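Local coordinates for DUF2235 domain-containing protein (Pseudomonas aeruginosa, PDB 4O5P) that probably hydrolyses membrane phospholipids as Tle1, an effector of the type VI secretion system with an alpha/beta-hydrolase-type catalytic domain, at residues Q461-A466 / I473-A478; G110-Y115 / L157-L162; A752-T757 / Q806-A811; H517-R522 / P534-A539. All coordinates share one frame; numbering follows the deposited sequence.

Contact 1 of 4, residues Q461-A466 / I473-A478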
# COMPACT_ATOMS: atom_id res chain seq x y z
N GLN A 461 -13.80 8.85 -18.03
CA GLN A 461 -13.93 10.02 -17.19
C GLN A 461 -15.27 10.71 -17.42
O GLN A 461 -15.92 11.16 -16.47
CB GLN A 461 -12.79 10.99 -17.46
CG GLN A 461 -12.65 12.09 -16.41
CD GLN A 461 -13.62 13.23 -16.60
OE1 GLN A 461 -14.07 13.51 -17.72
NE2 GLN A 461 -13.96 13.90 -15.51
N ALA A 462 -15.67 10.75 -18.68
CA ALA A 462 -16.91 11.41 -19.08
C ALA A 462 -18.17 10.65 -18.67
O ALA A 462 -19.19 11.28 -18.41
CB ALA A 462 -16.90 11.71 -20.58
N GLN A 463 -18.13 9.31 -18.63
CA GLN A 463 -19.34 8.58 -18.20
C GLN A 463 -19.49 8.50 -16.68
O GLN A 463 -20.57 8.19 -16.16
CB GLN A 463 -19.37 7.15 -18.75
CG GLN A 463 -18.21 6.26 -18.28
CD GLN A 463 -18.45 5.59 -16.94
OE1 GLN A 463 -19.57 5.17 -16.62
NE2 GLN A 463 -17.39 5.49 -16.14
N ALA A 464 -18.39 8.75 -15.97
CA ALA A 464 -18.39 8.59 -14.53
C ALA A 464 -19.27 9.66 -13.91
O ALA A 464 -19.30 10.81 -14.39
CB ALA A 464 -16.97 8.68 -14.00
N LYS A 465 -19.97 9.29 -12.84
CA LYS A 465 -20.91 10.20 -12.18
C LYS A 465 -20.41 10.65 -10.82
O LYS A 465 -19.87 9.86 -10.04
CB LYS A 465 -22.30 9.56 -12.05
CG LYS A 465 -23.17 9.68 -13.31
CD LYS A 465 -24.42 8.79 -13.22
CE LYS A 465 -25.24 8.86 -14.52
NZ LYS A 465 -26.21 7.72 -14.68
N ALA A 466 -20.60 11.94 -10.56
CA ALA A 466 -20.22 12.53 -9.28
C ALA A 466 -20.98 11.90 -8.13
O ALA A 466 -22.17 11.56 -8.25
CB ALA A 466 -20.48 14.04 -9.32
N ILE A 473 -18.05 3.89 -6.01
CA ILE A 473 -17.66 2.49 -5.96
C ILE A 473 -18.81 1.57 -6.36
O ILE A 473 -18.61 0.60 -7.11
CB ILE A 473 -17.07 2.10 -4.58
CG1 ILE A 473 -15.72 2.78 -4.40
CG2 ILE A 473 -16.92 0.57 -4.43
CD1 ILE A 473 -15.05 2.42 -3.11
N ARG A 474 -20.02 1.85 -5.87
CA ARG A 474 -21.19 1.06 -6.25
C ARG A 474 -21.33 1.05 -7.77
O ARG A 474 -21.42 -0.02 -8.41
CB ARG A 474 -22.47 1.62 -5.60
CG ARG A 474 -23.75 0.99 -6.15
CD ARG A 474 -25.07 1.57 -5.61
NE ARG A 474 -26.19 0.78 -6.14
CZ ARG A 474 -27.48 1.09 -6.01
NH1 ARG A 474 -27.87 2.19 -5.36
NH2 ARG A 474 -28.40 0.29 -6.53
N ARG A 475 -21.32 2.24 -8.36
CA ARG A 475 -21.57 2.36 -9.80
C ARG A 475 -20.43 1.82 -10.68
O ARG A 475 -20.68 1.14 -11.68
CB ARG A 475 -21.95 3.81 -10.16
CG ARG A 475 -22.44 3.96 -11.61
CD ARG A 475 -22.98 5.37 -11.91
NE ARG A 475 -23.53 5.46 -13.26
CZ ARG A 475 -22.80 5.74 -14.34
NH1 ARG A 475 -21.50 5.96 -14.23
NH2 ARG A 475 -23.37 5.80 -15.55
N GLU A 476 -19.17 2.07 -10.29
CA GLU A 476 -18.03 1.56 -11.04
C GLU A 476 -17.89 0.05 -10.92
O GLU A 476 -17.46 -0.63 -11.88
CB GLU A 476 -16.74 2.28 -10.61
CG GLU A 476 -16.72 3.73 -11.09
CD GLU A 476 -16.80 3.81 -12.61
OE1 GLU A 476 -16.18 2.94 -13.28
OE2 GLU A 476 -17.45 4.76 -13.12
N THR A 477 -18.31 -0.49 -9.78
CA THR A 477 -18.28 -1.94 -9.58
C THR A 477 -19.29 -2.51 -10.54
O THR A 477 -19.02 -3.51 -11.20
CB THR A 477 -18.64 -2.37 -8.16
OG1 THR A 477 -17.69 -1.80 -7.24
CG2 THR A 477 -18.56 -3.91 -8.04
N ALA A 478 -20.44 -1.83 -10.63
CA ALA A 478 -21.49 -2.24 -11.57
C ALA A 478 -21.01 -2.21 -13.02
O ALA A 478 -21.35 -3.09 -13.80
CB ALA A 478 -22.73 -1.37 -11.40
O HOH W 1 -23.16 7.32 -17.97
O HOH W 2 -19.48 6.27 -12.24
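The guanidinium of Arg475 carries CD of Lys465 over one face, offset toward the rim, with Lys465 CD 3.4 Å from Arg475 NE; at its edge, in plane, sits a bridging water. The setting is a helix-loop-helix turn: helix 451-463 ends, Ala464 is the first residue to leave helical angles, and helix 469-487 returns past it. Gln463 CG sits between the backbone N and the carbonyl carbon (chi1 62°), and a bend at chi2 turns the amide toward Arg475 and Glu476. The Gln463 amide lies nearly parallel to the guanidinium, 17° between planes, and the two chains run antiparallel alongside each other. Arg475 NH1 donates to Gln463 OE1 at 3.2 Å, approaching from above the carbonyl plane, and more weakly to the backbone Gln463 O at 3.1 Å. On the amide's other arm, Gln463 NE2 reaches the syn lone pair of Glu476 OE2 at 3.1 Å; the bond is fairly straight, 161° at the hydrogen. Arg633 also donates to OE1, and Trp460 O accepts from NE2, so the amide is held at both ends. Glu476 OE1 turns to His338 and Trp460. Lys465 NZ stands 3.5 Å from Arg475 NH2, which also has Arg633 NH1 near it. The in-plane water accepts from Lys465 N and Arg475 NH1 and donates to Glu476 OE2, its oxygen 2.7 Å from that atom.

Contact 2 of 4, residues G110-Y115 / L157-L162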
# COMPACT_ATOMS: atom_id res chain seq x y z
N GLY A 110 21.35 21.42 -1.65
CA GLY A 110 20.23 21.33 -0.73
C GLY A 110 19.04 20.50 -1.18
O GLY A 110 18.01 20.44 -0.50
N ILE A 111 19.17 19.85 -2.34
CA ILE A 111 18.12 18.98 -2.82
C ILE A 111 18.56 17.52 -2.71
O ILE A 111 19.63 17.15 -3.22
CB ILE A 111 17.73 19.32 -4.27
CG1 ILE A 111 17.27 20.77 -4.36
CG2 ILE A 111 16.61 18.39 -4.75
CD1 ILE A 111 16.89 21.20 -5.76
N PHE A 112 17.73 16.70 -2.06
CA PHE A 112 18.01 15.29 -1.81
C PHE A 112 16.81 14.45 -2.25
O PHE A 112 15.67 14.93 -2.21
CB PHE A 112 18.20 15.05 -0.31
CG PHE A 112 19.39 15.74 0.27
CD1 PHE A 112 19.32 17.07 0.66
CD2 PHE A 112 20.58 15.05 0.45
CE1 PHE A 112 20.44 17.72 1.19
CE2 PHE A 112 21.69 15.68 0.98
CZ PHE A 112 21.63 17.01 1.35
N LYS A 113 17.05 13.21 -2.67
CA LYS A 113 15.94 12.28 -2.92
C LYS A 113 16.26 10.88 -2.39
O LYS A 113 17.42 10.45 -2.38
CB LYS A 113 15.53 12.26 -4.41
CG LYS A 113 16.41 11.43 -5.33
CD LYS A 113 15.99 11.67 -6.78
CE LYS A 113 16.70 10.72 -7.75
NZ LYS A 113 16.32 11.01 -9.18
N TYR A 114 15.21 10.20 -1.93
CA TYR A 114 15.36 8.90 -1.31
C TYR A 114 14.25 7.97 -1.80
O TYR A 114 13.10 8.39 -1.97
CB TYR A 114 15.28 9.03 0.21
CG TYR A 114 16.36 9.89 0.81
CD1 TYR A 114 17.62 9.37 1.09
CD2 TYR A 114 16.13 11.23 1.12
CE1 TYR A 114 18.62 10.15 1.66
CE2 TYR A 114 17.11 12.02 1.68
CZ TYR A 114 18.36 11.48 1.95
OH TYR A 114 19.34 12.26 2.51
N TYR A 115 14.61 6.71 -2.04
CA TYR A 115 13.64 5.72 -2.50
C TYR A 115 13.56 4.58 -1.52
O TYR A 115 14.58 4.05 -1.10
CB TYR A 115 14.03 5.16 -3.88
CG TYR A 115 13.21 3.95 -4.27
CD1 TYR A 115 11.92 4.09 -4.80
CD2 TYR A 115 13.70 2.66 -4.09
CE1 TYR A 115 11.16 2.98 -5.14
CE2 TYR A 115 12.95 1.55 -4.42
CZ TYR A 115 11.68 1.71 -4.94
OH TYR A 115 10.94 0.61 -5.29
N LEU A 157 20.18 16.27 6.62
CA LEU A 157 20.74 17.38 7.41
C LEU A 157 22.23 17.15 7.67
O LEU A 157 23.05 18.04 7.50
CB LEU A 157 19.98 17.56 8.73
CG LEU A 157 20.17 18.88 9.49
CD1 LEU A 157 20.04 20.07 8.56
CD2 LEU A 157 19.18 19.00 10.64
N PHE A 158 22.55 15.92 8.08
CA PHE A 158 23.91 15.49 8.40
C PHE A 158 24.84 15.78 7.24
O PHE A 158 25.94 16.29 7.45
CB PHE A 158 23.89 13.99 8.69
CG PHE A 158 25.14 13.46 9.34
CD1 PHE A 158 25.35 13.62 10.70
CD2 PHE A 158 26.08 12.76 8.59
CE1 PHE A 158 26.49 13.12 11.31
CE2 PHE A 158 27.23 12.25 9.19
CZ PHE A 158 27.43 12.43 10.55
N TYR A 159 24.41 15.48 6.03
CA TYR A 159 25.23 15.77 4.86
C TYR A 159 25.29 17.26 4.62
O TYR A 159 26.33 17.79 4.23
CB TYR A 159 24.70 15.09 3.59
CG TYR A 159 25.63 15.24 2.40
CD1 TYR A 159 25.55 16.34 1.55
CD2 TYR A 159 26.59 14.27 2.12
CE1 TYR A 159 26.40 16.47 0.47
CE2 TYR A 159 27.43 14.39 1.05
CZ TYR A 159 27.34 15.49 0.23
OH TYR A 159 28.19 15.61 -0.85
N THR A 160 24.16 17.93 4.84
CA THR A 160 24.12 19.37 4.63
C THR A 160 25.19 20.06 5.47
O THR A 160 25.93 20.91 4.97
CB THR A 160 22.74 19.95 4.94
OG1 THR A 160 21.77 19.36 4.05
CG2 THR A 160 22.74 21.44 4.73
N LEU A 161 25.31 19.67 6.74
CA LEU A 161 26.21 20.33 7.67
C LEU A 161 27.64 19.79 7.66
O LEU A 161 28.60 20.57 7.69
CB LEU A 161 25.64 20.26 9.09
CG LEU A 161 24.27 20.93 9.25
CD1 LEU A 161 23.63 20.62 10.61
CD2 LEU A 161 24.39 22.42 9.06
N LEU A 162 27.80 18.48 7.60
CA LEU A 162 29.10 17.85 7.80
C LEU A 162 29.73 17.21 6.56
O LEU A 162 30.84 16.67 6.65
CB LEU A 162 29.01 16.81 8.91
CG LEU A 162 28.97 17.38 10.33
CD1 LEU A 162 27.96 16.62 11.19
CD2 LEU A 162 30.36 17.31 10.94
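With CG anti to the carbonyl carbon (chi1 -65°), Phe112 sends its ring from the strand toward helix 139-162, where Tyr159, its own CG anti to the backbone N (chi1 -173°), comes to meet it. The far rim of the phenyl ring makes the contact: Phe112 CE2 lies 4.0 Å from Tyr159 CD1 and equally far from Tyr159 CB, and CD1 falls at the edge of the Phe112 ring, near its plane. The approach is therefore rim against the base of the tyrosine rather than a face-to-face stack. Thr160 closes the other corner, its OG1 standing 3.6 Å from Phe112 CE1 and the same distance from CZ. That hydroxyl is bonded to Ala156 O one turn back, so its meeting with the ring is van der Waals packing. All three residues are buried. The arrangement is helix-on-sheet packing in an alpha/beta fold: strand 111-116 runs parallel to strand 62-71 in the mixed sheet, and helix 139-162 packs on the face from which Phe112 projects. Ile65 of strand 62-71 touches both Phe112 and Thr160, while Asn107 of helix 104-108 touches Phe112 and Tyr159. Further along the strand, Tyr114 OH reaches back to Asp155 OD2 on the same helix.

Contact 3 of 4, residues A752-T757 / Q806-A811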
# COMPACT_ATOMS: atom_id res chain seq x y z
N ALA A 752 -11.69 -22.45 18.46
CA ALA A 752 -10.27 -22.23 18.24
C ALA A 752 -9.44 -23.43 18.65
O ALA A 752 -9.81 -24.17 19.57
CB ALA A 752 -9.79 -20.99 19.01
N PHE A 753 -8.32 -23.63 17.96
CA PHE A 753 -7.41 -24.71 18.32
C PHE A 753 -5.96 -24.31 18.08
O PHE A 753 -5.67 -23.34 17.37
CB PHE A 753 -7.76 -25.98 17.52
CG PHE A 753 -7.78 -25.77 16.03
CD1 PHE A 753 -8.93 -25.33 15.40
CD2 PHE A 753 -6.65 -26.02 15.27
CE1 PHE A 753 -8.95 -25.14 14.03
CE2 PHE A 753 -6.67 -25.84 13.90
CZ PHE A 753 -7.81 -25.39 13.28
N ASP A 754 -5.04 -25.04 18.69
CA ASP A 754 -3.62 -24.90 18.39
C ASP A 754 -3.34 -25.61 17.06
O ASP A 754 -3.68 -26.79 16.90
CB ASP A 754 -2.82 -25.54 19.53
CG ASP A 754 -1.34 -25.60 19.23
OD1 ASP A 754 -0.84 -24.73 18.50
OD2 ASP A 754 -0.66 -26.52 19.76
N PRO A 755 -2.72 -24.91 16.10
CA PRO A 755 -2.42 -25.51 14.79
C PRO A 755 -1.39 -26.65 14.88
O PRO A 755 -1.45 -27.60 14.11
CB PRO A 755 -1.80 -24.35 14.00
CG PRO A 755 -2.31 -23.12 14.66
CD PRO A 755 -2.42 -23.46 16.12
N LEU A 756 -0.45 -26.53 15.82
CA LEU A 756 0.62 -27.53 15.94
C LEU A 756 0.13 -28.89 16.44
O LEU A 756 0.56 -29.92 15.94
CB LEU A 756 1.74 -27.02 16.83
CG LEU A 756 2.40 -25.71 16.39
CD1 LEU A 756 3.71 -25.50 17.14
CD2 LEU A 756 2.64 -25.72 14.89
N THR A 757 -0.75 -28.87 17.44
CA THR A 757 -1.18 -30.10 18.08
C THR A 757 -2.63 -30.48 17.76
O THR A 757 -3.02 -31.64 17.92
CB THR A 757 -1.05 -29.98 19.59
OG1 THR A 757 -1.30 -31.25 20.20
CG2 THR A 757 -2.05 -29.02 20.08
N GLN A 806 -0.83 -28.04 28.39
CA GLN A 806 0.58 -28.35 28.63
C GLN A 806 1.19 -28.98 27.38
O GLN A 806 2.32 -28.67 27.01
CB GLN A 806 0.77 -29.27 29.84
CG GLN A 806 0.45 -28.62 31.18
CD GLN A 806 0.42 -29.64 32.31
OE1 GLN A 806 1.18 -30.62 32.31
NE2 GLN A 806 -0.47 -29.42 33.28
N GLN A 807 0.45 -29.86 26.71
CA GLN A 807 0.97 -30.36 25.43
C GLN A 807 1.12 -29.25 24.39
O GLN A 807 2.17 -29.15 23.71
CB GLN A 807 0.13 -31.51 24.88
CG GLN A 807 0.71 -32.89 25.19
CD GLN A 807 -0.32 -33.98 25.05
OE1 GLN A 807 -1.48 -33.71 24.75
NE2 GLN A 807 0.10 -35.22 25.27
N VAL A 808 0.09 -28.42 24.26
CA VAL A 808 0.19 -27.25 23.38
C VAL A 808 1.48 -26.47 23.66
O VAL A 808 2.23 -26.14 22.74
CB VAL A 808 -1.01 -26.31 23.54
CG1 VAL A 808 -0.80 -25.02 22.75
CG2 VAL A 808 -2.30 -27.01 23.11
N LEU A 809 1.73 -26.21 24.94
CA LEU A 809 2.86 -25.44 25.42
C LEU A 809 4.20 -26.10 25.12
O LEU A 809 5.16 -25.43 24.78
CB LEU A 809 2.74 -25.18 26.92
CG LEU A 809 3.98 -24.62 27.62
CD1 LEU A 809 4.32 -23.23 27.11
CD2 LEU A 809 3.79 -24.61 29.13
N LEU A 810 4.27 -27.42 25.27
CA LEU A 810 5.47 -28.15 24.90
C LEU A 810 5.79 -27.92 23.41
O LEU A 810 6.93 -27.58 23.03
CB LEU A 810 5.29 -29.64 25.19
CG LEU A 810 6.39 -30.55 24.69
CD1 LEU A 810 7.70 -30.15 25.35
CD2 LEU A 810 6.06 -32.00 24.99
N ALA A 811 4.76 -28.07 22.56
CA ALA A 811 4.95 -27.86 21.12
C ALA A 811 5.39 -26.43 20.79
O ALA A 811 6.38 -26.22 20.06
CB ALA A 811 3.68 -28.20 20.36
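The turn that leaves strand 749-753, an edge strand of a three-stranded antiparallel sheet, is covered here by helix 803-814, the last helix modelled in the chain. Nearest CA atoms pair Thr757 with Val808 at 6.2 Å and Leu756 with Ala811 at 6.8 Å, so one helical turn of spacing is matched by two adjacent residues of the turn. Val808 is the projecting group on the helix side. Its two methyls divide the work: CG2 meets Thr757 CG2 at 3.6 Å, the two side chains lying roughly perpendicular, whereas CG1, anti to the backbone N (chi1 173°), faces the carboxylate of Asp754, which comes from the opposite direction. Asp754 CG lies 3.6 Å from Val808 CG1, van der Waals packing of the methyl against the carboxylate carbon. The same carboxylate turns back into its own loop, where Leu756 N donates a weak bond of 3.3 Å to Asp754 OD1; the position of the other oxygen is less certain. One turn further along the helix, Ala811 and Leu756 point toward each other, with CB of Leu756 4.2 Å from CB of Ala811, and Leu756 CD1 continues to the backbone Ala811 O at 4.0 Å. The interface is thus small and mainly van der Waals. Around it, Ile759 of the following loop and Leu795 of helix 795-798 also touch Val808, Gln812 of the covering helix touches Asp754 and Leu756, and on the sheet side Pro755 packs on Ser715, where strand 715-723 begins.

Contact 4 of 4, residues H517-R522 / P534-A539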
# COMPACT_ATOMS: atom_id res chain seq x y z
N HIS A 517 15.79 -19.68 -8.49
CA HIS A 517 15.48 -18.53 -7.65
C HIS A 517 15.62 -18.92 -6.19
O HIS A 517 16.27 -18.22 -5.43
CB HIS A 517 14.06 -18.03 -7.95
CG HIS A 517 13.74 -16.70 -7.32
ND1 HIS A 517 13.12 -16.59 -6.09
CD2 HIS A 517 13.92 -15.44 -7.76
CE1 HIS A 517 12.95 -15.32 -5.79
NE2 HIS A 517 13.42 -14.59 -6.80
N LYS A 518 15.00 -20.03 -5.82
CA LYS A 518 15.01 -20.55 -4.45
C LYS A 518 16.44 -20.65 -3.94
O LYS A 518 16.80 -20.00 -2.93
CB LYS A 518 14.32 -21.92 -4.41
CG LYS A 518 13.87 -22.39 -3.03
CD LYS A 518 13.11 -23.74 -3.08
CE LYS A 518 11.68 -23.61 -3.62
NZ LYS A 518 11.54 -23.69 -5.12
N ARG A 519 17.26 -21.42 -4.65
CA ARG A 519 18.67 -21.57 -4.27
C ARG A 519 19.41 -20.22 -4.18
O ARG A 519 20.06 -19.93 -3.16
CB ARG A 519 19.39 -22.52 -5.24
CG ARG A 519 20.86 -22.71 -4.94
CD ARG A 519 21.10 -23.32 -3.57
NE ARG A 519 22.50 -23.20 -3.18
CZ ARG A 519 23.07 -23.79 -2.13
NH1 ARG A 519 22.36 -24.58 -1.34
NH2 ARG A 519 24.36 -23.59 -1.89
N ARG A 520 19.28 -19.40 -5.22
CA ARG A 520 20.01 -18.13 -5.29
C ARG A 520 19.63 -17.19 -4.13
O ARG A 520 20.47 -16.46 -3.59
CB ARG A 520 19.74 -17.46 -6.64
CG ARG A 520 20.68 -16.33 -6.97
CD ARG A 520 22.12 -16.81 -6.95
NE ARG A 520 22.77 -16.67 -8.25
CZ ARG A 520 23.55 -17.60 -8.79
NH1 ARG A 520 24.10 -17.40 -9.98
NH2 ARG A 520 23.78 -18.73 -8.13
N SER A 521 18.35 -17.24 -3.76
CA SER A 521 17.82 -16.40 -2.69
C SER A 521 18.35 -16.85 -1.35
O SER A 521 18.80 -16.03 -0.55
CB SER A 521 16.29 -16.45 -2.69
OG SER A 521 15.76 -15.68 -1.62
N ARG A 522 18.31 -18.16 -1.09
CA ARG A 522 18.87 -18.66 0.16
C ARG A 522 20.37 -18.34 0.29
O ARG A 522 20.86 -18.02 1.38
CB ARG A 522 18.61 -20.16 0.31
CG ARG A 522 17.15 -20.53 0.54
CD ARG A 522 16.92 -22.03 0.32
NE ARG A 522 15.50 -22.39 0.42
CZ ARG A 522 14.97 -23.06 1.43
NH1 ARG A 522 15.72 -23.47 2.44
NH2 ARG A 522 13.66 -23.33 1.43
N PRO A 534 25.26 -24.35 3.24
CA PRO A 534 26.17 -25.42 2.81
C PRO A 534 26.01 -25.63 1.30
O PRO A 534 24.92 -25.42 0.77
CB PRO A 534 25.66 -26.64 3.58
CG PRO A 534 24.22 -26.34 3.87
CD PRO A 534 24.14 -24.85 4.05
N PRO A 535 27.10 -26.00 0.60
CA PRO A 535 27.03 -26.26 -0.85
C PRO A 535 25.94 -27.25 -1.23
O PRO A 535 25.44 -28.01 -0.38
CB PRO A 535 28.42 -26.83 -1.18
CG PRO A 535 29.12 -27.05 0.15
CD PRO A 535 28.49 -26.09 1.10
N MSE A 536 25.56 -27.24 -2.51
CA MSE A 536 24.55 -28.16 -3.02
C MSE A 536 25.06 -29.60 -3.01
O MSE A 536 26.20 -29.88 -3.40
CB MSE A 536 24.11 -27.76 -4.43
CG MSE A 536 23.30 -26.47 -4.50
SE MSE A 536 22.72 -26.02 -6.31
CE MSE A 536 24.32 -25.04 -6.87
N SER A 537 24.20 -30.52 -2.56
CA SER A 537 24.46 -31.94 -2.70
C SER A 537 24.61 -32.27 -4.19
O SER A 537 24.25 -31.46 -5.05
CB SER A 537 23.28 -32.74 -2.13
OG SER A 537 22.19 -32.74 -3.04
N ALA A 538 25.13 -33.46 -4.49
CA ALA A 538 25.28 -33.88 -5.89
C ALA A 538 23.97 -33.75 -6.67
O ALA A 538 23.91 -33.13 -7.74
CB ALA A 538 25.81 -35.32 -5.95
N ALA A 539 22.90 -34.32 -6.10
CA ALA A 539 21.56 -34.23 -6.71
C ALA A 539 21.11 -32.78 -6.97
O ALA A 539 20.60 -32.46 -8.06
CB ALA A 539 20.55 -34.96 -5.86
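The backbones stay well apart, the nearest CA atoms being those of Arg519 on helix 507-528 and Met536 in the extended segment before helix 538-550, 8.9 Å from each other, so a long side chain must span the gap. Arg519 does this with CG anti to the backbone N and a bend at chi2 (62°), which carries its guanidinium to the carbonyl of Pro534. Arg519 NH2 donates to Pro534 O at 3.3 Å, and NH1 adds a weak bond to the same oxygen at 3.4 Å. The acceptor lies in the guanidinium plane, only 1° out of it; seen from the carbonyl, the NH2 donor stands 38° above its plane. This is an arginine closing a helix-loop-helix connection, part of which is not modelled, with Ser537 as N-cap of the second helix. Met536, modelled as selenomethionine, covers a face of the same group: its CG sits over the centre of the guanidinium, 3.6 Å from Arg519 CZ. The heavier end of that chain lies beside the aliphatic part, with Met536 SE 4.0 Å from Arg519 CG. The in-plane oxygen and the CG over one face together modestly restrain how the guanidinium is turned. Its remaining nitrogen, NE, forms a salt bridge with Glu523 on the same helix, and Trp544 of helix 538-550 touches both Arg519 and Met536.

Overall arrangement
From the N terminus, contact 2 comes first, closing a loop of 41 residues between strand 111-116 of the mixed sheet and helix 139-162. Contact 1 follows with a short connection between helices 451-463 and 469-487, and contact 4 with a connection, partly unmodelled, between helices 507-528 and 538-550. Contact 3 closes last, joining the end of strand 749-753 to the final modelled helix across 48 residues. All four lie in series; none nests or crosses. Contacts 1 and 4 sit on opposite sides of the chain's centre, their own centres 51 Å apart. Contacts 2 and 4 approach most closely, to about 15 Å between nearest atoms, without touching.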